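Local coordinates for VgrG protein (Vibrio cholerae, PDB 4DTH) that binds ATP and magnesium ions and, as the actin cross-linking domain of a VgrG toxin, probably cross-links G-actin, at residues A[26-31]-A[88-93]; A[167-173]-A[363-367]; A[235-240]-A[305-310]. One frame throughout, in Å; residues are numbered along the deposited sequence.

From the N terminus, contact 1 comes first: strand 24-30 meets strand 85-97 and closes a loop of 56 residues that contains strands 34-38, 45-51 and 56-68. Contact 2 opens only after contact 1 has closed, and its 189-residue loop, mostly helical where it is regular, ends at the last modelled residues. Contact 3 is nested inside that loop and joins helix 221-245 to residues 305-310. Contacts 1 and 2 touch: E30 N to G172 O (2.8 Å, probably a hydrogen bond) ties 167-173 to strand 24-30, and P364 packs on I27 and N29 of that strand. Contact 3 stands apart in the helical part of the chain, its centre about 34 Å from that of contact 1.

Contact 1 of 3, residues A[26-31]-A[88-93]; sequences GIENEL and TVELVS. With MG (magnesium ion), chain E; ATP (adenosine-5'-triphosphate), chain B.
Strand residues 26-30 run antiparallel to 88-93, their axes 4.4 Å apart, with N29 and L91 a hydrogen-bonded pair and E28/V92 and E30/E90 non-hydrogen-bonded pairs. At the ATP end S93 N still donates to I27 O, but I27 N turns to a side-chain oxygen instead of a carbonyl. With chi1 at 75°, S93 OG sits between its own backbone N and carbonyl carbon, where it accepts I27 N at 2.8 Å, while S93 O takes the ribose hydroxyl ATP O2' at 2.6 Å. E28 and E90 project from the same face. E28 OE2 binds a magnesium ion at 2.6 Å and E90 OE1 lies at a long 2.9 Å, so the ion sits between acidic side chains of adjacent strands; E28 also serves a second magnesium ion, with Q174 and E351. Farther along, T88 OG1 donates to the anti lone pair of E30 OE1. L31 straddles its neighbours, CD1 against V89 CG1 (4.0 Å) and CD2 against L91 CD1 (3.9 Å), and a water links L31 O to V89 N. I27, N29 and L91 rest on M111 of helix 101-124, L31 on F118; strand 173-180 flanks 24-30, and strand 56-68 flanks 85-97.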
loop_
_atom_site.group_PDB
_atom_site.type_symbol
_atom_site.label_atom_id
_atom_site.label_comp_id
_atom_site.label_asym_id
_atom_site.label_seq_id
_atom_site.Cartn_x
_atom_site.Cartn_y
_atom_site.Cartn_z
ATOM N N GLY A 26 -8.394 0.158 -2.709
ATOM C CA GLY A 26 -7.470 -0.043 -3.813
ATOM C C GLY A 26 -6.921 -1.448 -3.735
ATOM O O GLY A 26 -6.930 -2.058 -2.660
ATOM N N ILE A 27 -6.486 -1.998 -4.874
ATOM C CA ILE A 27 -5.949 -3.361 -4.910
ATOM C C ILE A 27 -4.617 -3.395 -5.660
ATOM O O ILE A 27 -4.382 -2.574 -6.546
ATOM C CB ILE A 27 -6.953 -4.428 -5.453
ATOM C CG1 ILE A 27 -7.336 -4.155 -6.939
ATOM C CG2 ILE A 27 -8.202 -4.568 -4.544
ATOM C CD1 ILE A 27 -8.096 -5.309 -7.673
ATOM N N GLU A 28 -3.755 -4.341 -5.281
ATOM C CA GLU A 28 -2.446 -4.586 -5.887
ATOM C C GLU A 28 -2.443 -6.032 -6.283
ATOM O O GLU A 28 -2.844 -6.894 -5.496
ATOM C CB GLU A 28 -1.306 -4.285 -4.913
ATOM C CG GLU A 28 -1.150 -2.809 -4.610
ATOM C CD GLU A 28 -0.270 -2.526 -3.409
ATOM O OE1 GLU A 28 -0.627 -2.948 -2.285
ATOM O OE2 GLU A 28 0.784 -1.882 -3.596
ATOM N N ASN A 29 -2.050 -6.307 -7.521
ATOM C CA ASN A 29 -2.159 -7.642 -8.071
ATOM C C ASN A 29 -0.946 -7.996 -8.932
ATOM O O ASN A 29 -0.854 -7.567 -10.088
ATOM C CB ASN A 29 -3.451 -7.635 -8.906
ATOM C CG ASN A 29 -3.902 -8.933 -9.495
ATOM O OD1 ASN A 29 -4.612 -8.945 -10.509
ATOM N ND2 ASN A 29 -3.573 -10.023 -8.852
ATOM N N GLU A 30 -0.017 -8.777 -8.352
ATOM C CA GLU A 30 1.198 -9.192 -9.056
ATOM C C GLU A 30 0.870 -10.355 -9.989
ATOM O O GLU A 30 0.232 -11.321 -9.583
ATOM C CB GLU A 30 2.309 -9.556 -8.064
ATOM C CG GLU A 30 3.694 -9.676 -8.679
ATOM C CD GLU A 30 4.762 -10.169 -7.719
ATOM O OE1 GLU A 30 5.957 -10.036 -8.058
ATOM O OE2 GLU A 30 4.412 -10.673 -6.628
ATOM N N LEU A 31 1.270 -10.242 -11.245
ATOM C CA LEU A 31 0.980 -11.274 -12.239
ATOM C C LEU A 31 2.056 -12.349 -12.287
ATOM O O LEU A 31 3.231 -12.069 -12.036
ATOM C CB LEU A 31 0.827 -10.647 -13.634
ATOM C CG LEU A 31 -0.221 -9.547 -13.820
ATOM C CD1 LEU A 31 -0.224 -9.067 -15.231
ATOM C CD2 LEU A 31 -1.639 -10.011 -13.420
ATOM N N THR A 88 8.813 -8.160 -12.249
ATOM C CA THR A 88 7.482 -8.750 -12.332
ATOM C C THR A 88 6.530 -7.561 -12.627
ATOM O O THR A 88 6.906 -6.398 -12.429
ATOM C CB THR A 88 7.098 -9.470 -11.031
ATOM O OG1 THR A 88 7.140 -8.539 -9.946
ATOM C CG2 THR A 88 7.998 -10.670 -10.738
ATOM N N VAL A 89 5.337 -7.857 -13.122
ATOM C CA VAL A 89 4.330 -6.850 -13.431
ATOM C C VAL A 89 3.278 -6.875 -12.335
ATOM O O VAL A 89 2.754 -7.937 -11.984
ATOM C CB VAL A 89 3.697 -7.045 -14.831
ATOM C CG1 VAL A 89 2.461 -6.162 -15.016
ATOM C CG2 VAL A 89 4.712 -6.780 -15.938
ATOM N N GLU A 90 2.953 -5.694 -11.807
ATOM C CA GLU A 90 1.916 -5.571 -10.802
ATOM C C GLU A 90 0.840 -4.612 -11.295
ATOM O O GLU A 90 1.152 -3.496 -11.725
ATOM C CB GLU A 90 2.506 -5.103 -9.472
ATOM C CG GLU A 90 1.473 -5.025 -8.357
ATOM C CD GLU A 90 2.039 -4.490 -7.062
ATOM O OE1 GLU A 90 2.734 -3.448 -7.104
ATOM O OE2 GLU A 90 1.768 -5.095 -6.002
ATOM N N LEU A 91 -0.417 -5.054 -11.239
ATOM C CA LEU A 91 -1.569 -4.238 -11.634
ATOM C C LEU A 91 -2.081 -3.572 -10.364
ATOM O O LEU A 91 -2.355 -4.255 -9.373
ATOM C CB LEU A 91 -2.664 -5.069 -12.331
ATOM C CG LEU A 91 -2.222 -5.963 -13.514
ATOM C CD1 LEU A 91 -3.425 -6.583 -14.194
ATOM C CD2 LEU A 91 -1.370 -5.185 -14.525
ATOM N N VAL A 92 -2.098 -2.230 -10.368
ATOM C CA VAL A 92 -2.440 -1.423 -9.183
ATOM C C VAL A 92 -3.685 -0.603 -9.495
ATOM O O VAL A 92 -3.636 0.291 -10.341
ATOM C CB VAL A 92 -1.234 -0.529 -8.754
ATOM C CG1 VAL A 92 -1.583 0.318 -7.533
ATOM C CG2 VAL A 92 0.013 -1.369 -8.478
ATOM N N SER A 93 -4.809 -0.913 -8.841
ATOM C CA SER A 93 -6.039 -0.195 -9.165
ATOM C C SER A 93 -6.033 1.265 -8.744
ATOM O O SER A 93 -5.336 1.639 -7.794
ATOM C CB SER A 93 -7.259 -0.895 -8.566
ATOM O OG SER A 93 -7.365 -0.685 -7.164
HETATM MG MG MG E . 2.234 -1.047 -5.540
HETATM P PG ATP B . 4.705 0.751 -0.625
HETATM O O1G ATP B . 3.941 -0.186 0.256
HETATM O O2G ATP B . 5.123 1.981 0.131
HETATM O O3G ATP B . 5.933 0.111 -1.207
HETATM P PB ATP B . 3.749 2.077 -2.998
HETATM O O1B ATP B . 4.399 3.355 -2.644
HETATM O O2B ATP B . 4.542 1.424 -4.104
HETATM O O3B ATP B . 3.714 1.177 -1.809
HETATM P PA ATP B . 1.173 3.249 -3.008
HETATM O O1A ATP B . 1.670 4.012 -1.842
HETATM O O2A ATP B . 0.836 4.257 -4.110
HETATM O O3A ATP B . 2.246 2.336 -3.491
HETATM O "O5'" ATP B . -0.121 2.413 -2.561
HETATM C "C5'" ATP B . -0.888 1.824 -3.624
HETATM C "C4'" ATP B . -2.159 1.187 -3.128
HETATM O "O4'" ATP B . -2.951 2.160 -2.389
HETATM C "C3'" ATP B . -3.073 0.693 -4.250
HETATM O "O3'" ATP B . -3.787 -0.489 -3.892
HETATM C "C2'" ATP B . -4.005 1.881 -4.441
HETATM O "O2'" ATP B . -5.195 1.575 -5.150
HETATM C "C1'" ATP B . -4.236 2.246 -2.989
HETATM N N9 ATP B . -4.811 3.568 -2.731
HETATM C C8 ATP B . -4.297 4.781 -3.102
HETATM N N7 ATP B . -5.030 5.800 -2.720
HETATM C C5 ATP B . -6.100 5.217 -2.055
HETATM C C6 ATP B . -7.226 5.750 -1.397
HETATM N N6 ATP B . -7.482 7.060 -1.293
HETATM N N1 ATP B . -8.088 4.879 -0.823
HETATM C C2 ATP B . -7.835 3.569 -0.903
HETATM N N3 ATP B . -6.813 2.952 -1.489
HETATM C C4 ATP B . -5.971 3.833 -2.058
HETATM O O HOH W 1 4.836 -10.480 -13.699
#

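Contact 2 of 3, residues A[167-173]-A[363-367]. With SO4 (sulfate ion), chain I.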
loop_
_atom_site.group_PDB
_atom_site.type_symbol
_atom_site.label_atom_id
_atom_site.label_comp_id
_atom_site.label_asym_id
_atom_site.label_seq_id
_atom_site.Cartn_x
_atom_site.Cartn_y
_atom_site.Cartn_z
ATOM N N THR A 167 -1.593 -15.368 -15.051
ATOM C CA THR A 167 -2.438 -15.625 -13.897
ATOM C C THR A 167 -2.232 -14.692 -12.717
ATOM O O THR A 167 -1.275 -13.931 -12.659
ATOM C CB THR A 167 -2.279 -17.105 -13.448
ATOM O OG1 THR A 167 -0.908 -17.327 -13.099
ATOM C CG2 THR A 167 -2.738 -18.121 -14.544
ATOM N N MET A 168 -3.156 -14.784 -11.763
ATOM C CA MET A 168 -3.123 -14.035 -10.504
ATOM C C MET A 168 -3.452 -15.003 -9.369
ATOM O O MET A 168 -4.101 -16.029 -9.608
ATOM C CB MET A 168 -4.051 -12.810 -10.541
ATOM C CG MET A 168 -5.321 -13.028 -11.294
ATOM S SD MET A 168 -6.139 -11.524 -11.812
ATOM C CE MET A 168 -5.328 -11.175 -13.370
ATOM N N THR A 169 -2.937 -14.734 -8.155
ATOM C CA THR A 169 -3.107 -15.631 -7.001
ATOM C C THR A 169 -3.151 -14.839 -5.686
ATOM O O THR A 169 -2.536 -13.770 -5.643
ATOM C CB THR A 169 -2.011 -16.724 -7.056
ATOM O OG1 THR A 169 -2.362 -17.844 -6.243
ATOM C CG2 THR A 169 -0.607 -16.204 -6.723
ATOM N N PRO A 170 -3.823 -15.325 -4.597
ATOM C CA PRO A 170 -3.854 -14.540 -3.342
ATOM C C PRO A 170 -2.496 -14.091 -2.816
ATOM O O PRO A 170 -2.402 -12.963 -2.333
ATOM C CB PRO A 170 -4.580 -15.471 -2.362
ATOM C CG PRO A 170 -5.479 -16.278 -3.235
ATOM C CD PRO A 170 -4.638 -16.551 -4.460
ATOM N N SER A 171 -1.438 -14.930 -2.955
ATOM C CA SER A 171 -0.086 -14.547 -2.527
ATOM C C SER A 171 0.488 -13.354 -3.307
ATOM O O SER A 171 1.432 -12.728 -2.834
ATOM C CB SER A 171 0.879 -15.739 -2.539
ATOM O OG SER A 171 1.184 -16.210 -3.841
ATOM N N GLY A 172 -0.076 -13.045 -4.481
ATOM C CA GLY A 172 0.358 -11.880 -5.252
ATOM C C GLY A 172 -0.571 -10.693 -5.056
ATOM O O GLY A 172 -0.414 -9.666 -5.720
ATOM N N GLN A 173 -1.534 -10.814 -4.124
ATOM C CA GLN A 173 -2.554 -9.794 -3.921
ATOM C C GLN A 173 -2.589 -9.100 -2.573
ATOM O O GLN A 173 -2.470 -9.741 -1.525
ATOM C CB GLN A 173 -3.940 -10.380 -4.225
ATOM C CG GLN A 173 -4.106 -10.790 -5.694
ATOM C CD GLN A 173 -5.410 -11.481 -6.013
ATOM O OE1 GLN A 173 -6.030 -12.154 -5.181
ATOM N NE2 GLN A 173 -5.817 -11.385 -7.267
ATOM N N LEU A 363 -11.098 -8.718 -5.112
ATOM C CA LEU A 363 -9.949 -9.186 -5.877
ATOM C C LEU A 363 -10.323 -10.073 -7.063
ATOM O O LEU A 363 -11.185 -10.947 -6.930
ATOM C CB LEU A 363 -8.945 -9.908 -4.944
ATOM C CG LEU A 363 -7.955 -9.050 -4.106
ATOM C CD1 LEU A 363 -6.964 -8.274 -4.981
ATOM C CD2 LEU A 363 -8.671 -8.126 -3.124
ATOM N N PRO A 364 -9.674 -9.867 -8.228
ATOM C CA PRO A 364 -9.958 -10.736 -9.381
ATOM C C PRO A 364 -9.384 -12.131 -9.174
ATOM O O PRO A 364 -8.341 -12.292 -8.528
ATOM C CB PRO A 364 -9.280 -10.018 -10.549
ATOM C CG PRO A 364 -8.173 -9.237 -9.927
ATOM C CD PRO A 364 -8.608 -8.884 -8.532
ATOM N N LYS A 365 -10.082 -13.140 -9.705
ATOM C CA LYS A 365 -9.676 -14.541 -9.575
ATOM C C LYS A 365 -9.521 -15.147 -10.967
ATOM O O LYS A 365 -10.479 -15.093 -11.737
ATOM C CB LYS A 365 -10.732 -15.347 -8.760
ATOM C CG LYS A 365 -11.674 -14.514 -7.861
ATOM C CD LYS A 365 -13.081 -14.267 -8.489
ATOM C CE LYS A 365 -13.942 -13.323 -7.664
ATOM N NZ LYS A 365 -15.299 -13.144 -8.257
ATOM N N THR A 366 -8.330 -15.733 -11.294
ATOM C CA THR A 366 -8.117 -16.385 -12.599
ATOM C C THR A 366 -9.106 -17.566 -12.724
ATOM O O THR A 366 -9.217 -18.376 -11.806
ATOM C CB THR A 366 -6.665 -16.895 -12.769
ATOM O OG1 THR A 366 -5.756 -15.803 -12.746
ATOM C CG2 THR A 366 -6.455 -17.673 -14.077
ATOM N N GLU A 367 -9.803 -17.630 -13.856
ATOM C CA GLU A 367 -10.756 -18.696 -14.141
ATOM C C GLU A 367 -10.044 -19.962 -14.567
ATOM O O GLU A 367 -9.194 -19.940 -15.458
HETATM S S SO4 I . -1.472 -18.780 -2.778
HETATM O O1 SO4 I . -2.162 -18.239 -1.595
HETATM O O2 SO4 I . -2.293 -19.839 -3.369
HETATM O O3 SO4 I . -1.288 -17.720 -3.771
HETATM O O4 SO4 I . -0.162 -19.318 -2.376
HETATM O O HOH W 2 -6.665 -16.628 -9.034
HETATM O O HOH W 3 -8.107 -13.869 -5.822
#
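Q173 grips the carbonyl of P364 with both ends of its amide: NE2 donates to P364 O at 3.0 Å, and OE1 accepts from a water that also donates to that oxygen. The direct bond is well directed, with P364 O only 5° out of the amide plane, so the pair of links should fix the rotation of the amide. L363 comes from the opposite direction and lays CD1 along the Q173 chain, 3.7 Å from Q173 CD, with its CB and CG beside OE1.

T366 serves M168 in a comparable way. Its OG1 accepts M168 N at 3.0 Å, and a second water joins T366 N to M168 O, so the two loops pair without a direct backbone-to-backbone bond. M168 CG lies between its backbone N and carbonyl carbon (chi1 37°), close beside T366 OG1 at 3.2 Å; the chain then bends at chi3 and lays SD against P364 CG at 3.6 Å. At the outer end, T167 and T366 touch through their CG2 methyls.

Between M168 and Q173 the chain makes a turn on which T169 and S171 hold a sulfate, probably from the crystallisation liquor. M168 leans on L112 and A115 of helix 101-124, P364 on K108 and M111 of the same helix, and both also touch N29 of strand 24-30, whose E30 pairs through its backbone with G172.

Contact 3 of 3, residues A[235-240]-A[305-310]; sequences YLKTAE and QLQSRY. With SO4 (sulfate ion), chain J.
The Y310 ring carries the A239 methyl on one face: CB stands 3.6 Å from the ring centroid and 12° off the normal, a CH-pi contact almost over the middle. At the ring's edge, near its plane, lies a sulfate oxygen, SO4 O3, to which Y310 OH donates at 2.8 Å. The guanidinium of R309 has L236 CD1 over one face, offset toward the rim, and Q305 CA at its edge. The Y235 ring is met at its edge by L306 CD1, 4.0 Å from Y235 CD2, and is itself stacked with F322.

L236 uses both branches: while CD1 lies over the guanidinium, CD2 packs against Q305 O, L306 CD2 at 3.9 Å and R309 CD at 3.7 Å. R309 crosses it at about a right angle and is pinned by its own segment, NH1 donating to both Q305 O and Q305 OE1. L306 CD2 also packs on A239 CB, while L306 O accepts the backbone N of both R309 and Y310.

No hydrogen bond spans the two segments. Cohesion between helix 221-245 and residues 305-310 therefore rests on apolar and CH-pi contact, with the polar groups at the margin: K237 pairs with E240 in a salt bridge, and the sulfate, probably from the crystallisation liquor, joins Y310 to K243.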
loop_
_atom_site.group_PDB
_atom_site.type_symbol
_atom_site.label_atom_id
_atom_site.label_comp_id
_atom_site.label_asym_id
_atom_site.label_seq_id
_atom_site.Cartn_x
_atom_site.Cartn_y
_atom_site.Cartn_z
ATOM N N TYR A 235 2.858 3.412 18.007
ATOM C CA TYR A 235 4.151 3.661 18.657
ATOM C C TYR A 235 4.644 2.416 19.396
ATOM O O TYR A 235 5.814 2.056 19.261
ATOM C CB TYR A 235 4.073 4.851 19.635
ATOM C CG TYR A 235 4.043 6.240 19.024
ATOM C CD1 TYR A 235 3.359 6.492 17.834
ATOM C CD2 TYR A 235 4.587 7.326 19.700
ATOM C CE1 TYR A 235 3.247 7.786 17.323
ATOM C CE2 TYR A 235 4.496 8.620 19.191
ATOM C CZ TYR A 235 3.800 8.850 18.019
ATOM O OH TYR A 235 3.747 10.126 17.522
ATOM N N LEU A 236 3.743 1.747 20.154
ATOM C CA LEU A 236 4.073 0.535 20.906
ATOM C C LEU A 236 4.433 -0.620 19.979
ATOM O O LEU A 236 5.408 -1.320 20.244
ATOM C CB LEU A 236 2.939 0.128 21.869
ATOM C CG LEU A 236 2.662 1.071 23.044
ATOM C CD1 LEU A 236 1.509 0.531 23.896
ATOM C CD2 LEU A 236 3.909 1.294 23.907
ATOM N N LYS A 237 3.673 -0.803 18.880
ATOM C CA LYS A 237 3.966 -1.844 17.892
ATOM C C LYS A 237 5.326 -1.601 17.215
ATOM O O LYS A 237 6.080 -2.557 17.004
ATOM C CB LYS A 237 2.838 -1.977 16.850
ATOM C CG LYS A 237 3.048 -3.114 15.838
ATOM C CD LYS A 237 2.985 -4.503 16.477
ATOM C CE LYS A 237 3.011 -5.578 15.422
ATOM N NZ LYS A 237 2.869 -6.914 16.052
ATOM N N THR A 238 5.639 -0.321 16.896
ATOM C CA THR A 238 6.922 0.030 16.272
ATOM C C THR A 238 8.071 -0.358 17.216
ATOM O O THR A 238 9.049 -0.964 16.772
ATOM C CB THR A 238 6.946 1.496 15.833
ATOM O OG1 THR A 238 5.880 1.704 14.904
ATOM C CG2 THR A 238 8.267 1.873 15.148
ATOM N N ALA A 239 7.932 -0.036 18.518
ATOM C CA ALA A 239 8.930 -0.386 19.522
ATOM C C ALA A 239 9.071 -1.916 19.625
ATOM O O ALA A 239 10.196 -2.426 19.623
ATOM C CB ALA A 239 8.557 0.224 20.864
ATOM N N GLU A 240 7.929 -2.653 19.612
ATOM C CA GLU A 240 7.946 -4.122 19.650
ATOM C C GLU A 240 8.705 -4.692 18.454
ATOM O O GLU A 240 9.568 -5.562 18.631
ATOM C CB GLU A 240 6.506 -4.676 19.695
ATOM C CG GLU A 240 6.404 -6.195 19.644
ATOM C CD GLU A 240 5.040 -6.693 19.207
ATOM O OE1 GLU A 240 4.076 -6.566 19.995
ATOM O OE2 GLU A 240 4.927 -7.191 18.064
ATOM N N GLN A 305 3.445 5.612 28.193
ATOM C CA GLN A 305 2.979 4.317 27.681
ATOM C C GLN A 305 4.170 3.544 27.086
ATOM O O GLN A 305 4.305 2.346 27.331
ATOM C CB GLN A 305 1.860 4.493 26.648
ATOM C CG GLN A 305 0.609 5.174 27.216
ATOM C CD GLN A 305 -0.160 4.329 28.204
ATOM O OE1 GLN A 305 -0.078 3.088 28.222
ATOM N NE2 GLN A 305 -0.927 4.991 29.060
ATOM N N LEU A 306 5.054 4.243 26.355
ATOM C CA LEU A 306 6.271 3.615 25.830
ATOM C C LEU A 306 7.233 3.301 26.985
ATOM O O LEU A 306 7.742 2.183 27.079
ATOM C CB LEU A 306 6.968 4.552 24.834
ATOM C CG LEU A 306 6.404 4.607 23.406
ATOM C CD1 LEU A 306 6.823 5.889 22.712
ATOM C CD2 LEU A 306 6.872 3.399 22.572
ATOM N N GLN A 307 7.473 4.291 27.854
ATOM C CA GLN A 307 8.412 4.189 28.971
ATOM C C GLN A 307 8.091 3.180 30.072
ATOM O O GLN A 307 8.979 2.808 30.836
ATOM C CB GLN A 307 8.773 5.577 29.509
ATOM C CG GLN A 307 9.596 6.356 28.487
ATOM C CD GLN A 307 9.664 7.844 28.723
ATOM O OE1 GLN A 307 9.846 8.319 29.841
ATOM N NE2 GLN A 307 9.664 8.608 27.634
ATOM N N SER A 308 6.831 2.707 30.132
ATOM C CA SER A 308 6.462 1.700 31.123
ATOM C C SER A 308 6.694 0.300 30.520
ATOM O O SER A 308 6.670 -0.696 31.237
ATOM C CB SER A 308 5.006 1.883 31.563
ATOM O OG SER A 308 4.138 1.701 30.458
ATOM N N ARG A 309 6.980 0.242 29.208
ATOM C CA ARG A 309 7.161 -1.017 28.472
ATOM C C ARG A 309 8.516 -1.192 27.805
ATOM O O ARG A 309 8.938 -2.333 27.568
ATOM C CB ARG A 309 6.104 -1.106 27.371
ATOM C CG ARG A 309 4.683 -1.240 27.893
ATOM C CD ARG A 309 3.697 -1.094 26.756
ATOM N NE ARG A 309 2.307 -1.316 27.168
ATOM C CZ ARG A 309 1.503 -0.368 27.632
ATOM N NH1 ARG A 309 1.952 0.870 27.800
ATOM N NH2 ARG A 309 0.243 -0.647 27.930
ATOM N N TYR A 310 9.166 -0.081 27.447
ATOM C CA TYR A 310 10.429 -0.114 26.697
ATOM C C TYR A 310 11.472 0.760 27.336
ATOM O O TYR A 310 11.127 1.654 28.113
ATOM C CB TYR A 310 10.194 0.296 25.238
ATOM C CG TYR A 310 9.273 -0.665 24.524
ATOM C CD1 TYR A 310 9.727 -1.916 24.107
ATOM C CD2 TYR A 310 7.922 -0.373 24.361
ATOM C CE1 TYR A 310 8.867 -2.835 23.503
ATOM C CE2 TYR A 310 7.051 -1.285 23.761
ATOM C CZ TYR A 310 7.530 -2.513 23.336
ATOM O OH TYR A 310 6.679 -3.420 22.764
HETATM S S SO4 J . 8.104 -6.933 23.734
HETATM O O1 SO4 J . 9.133 -7.839 23.222
HETATM O O2 SO4 J . 8.637 -6.205 24.886
HETATM O O3 SO4 J . 7.716 -5.980 22.690
HETATM O O4 SO4 J . 6.933 -7.726 24.136
#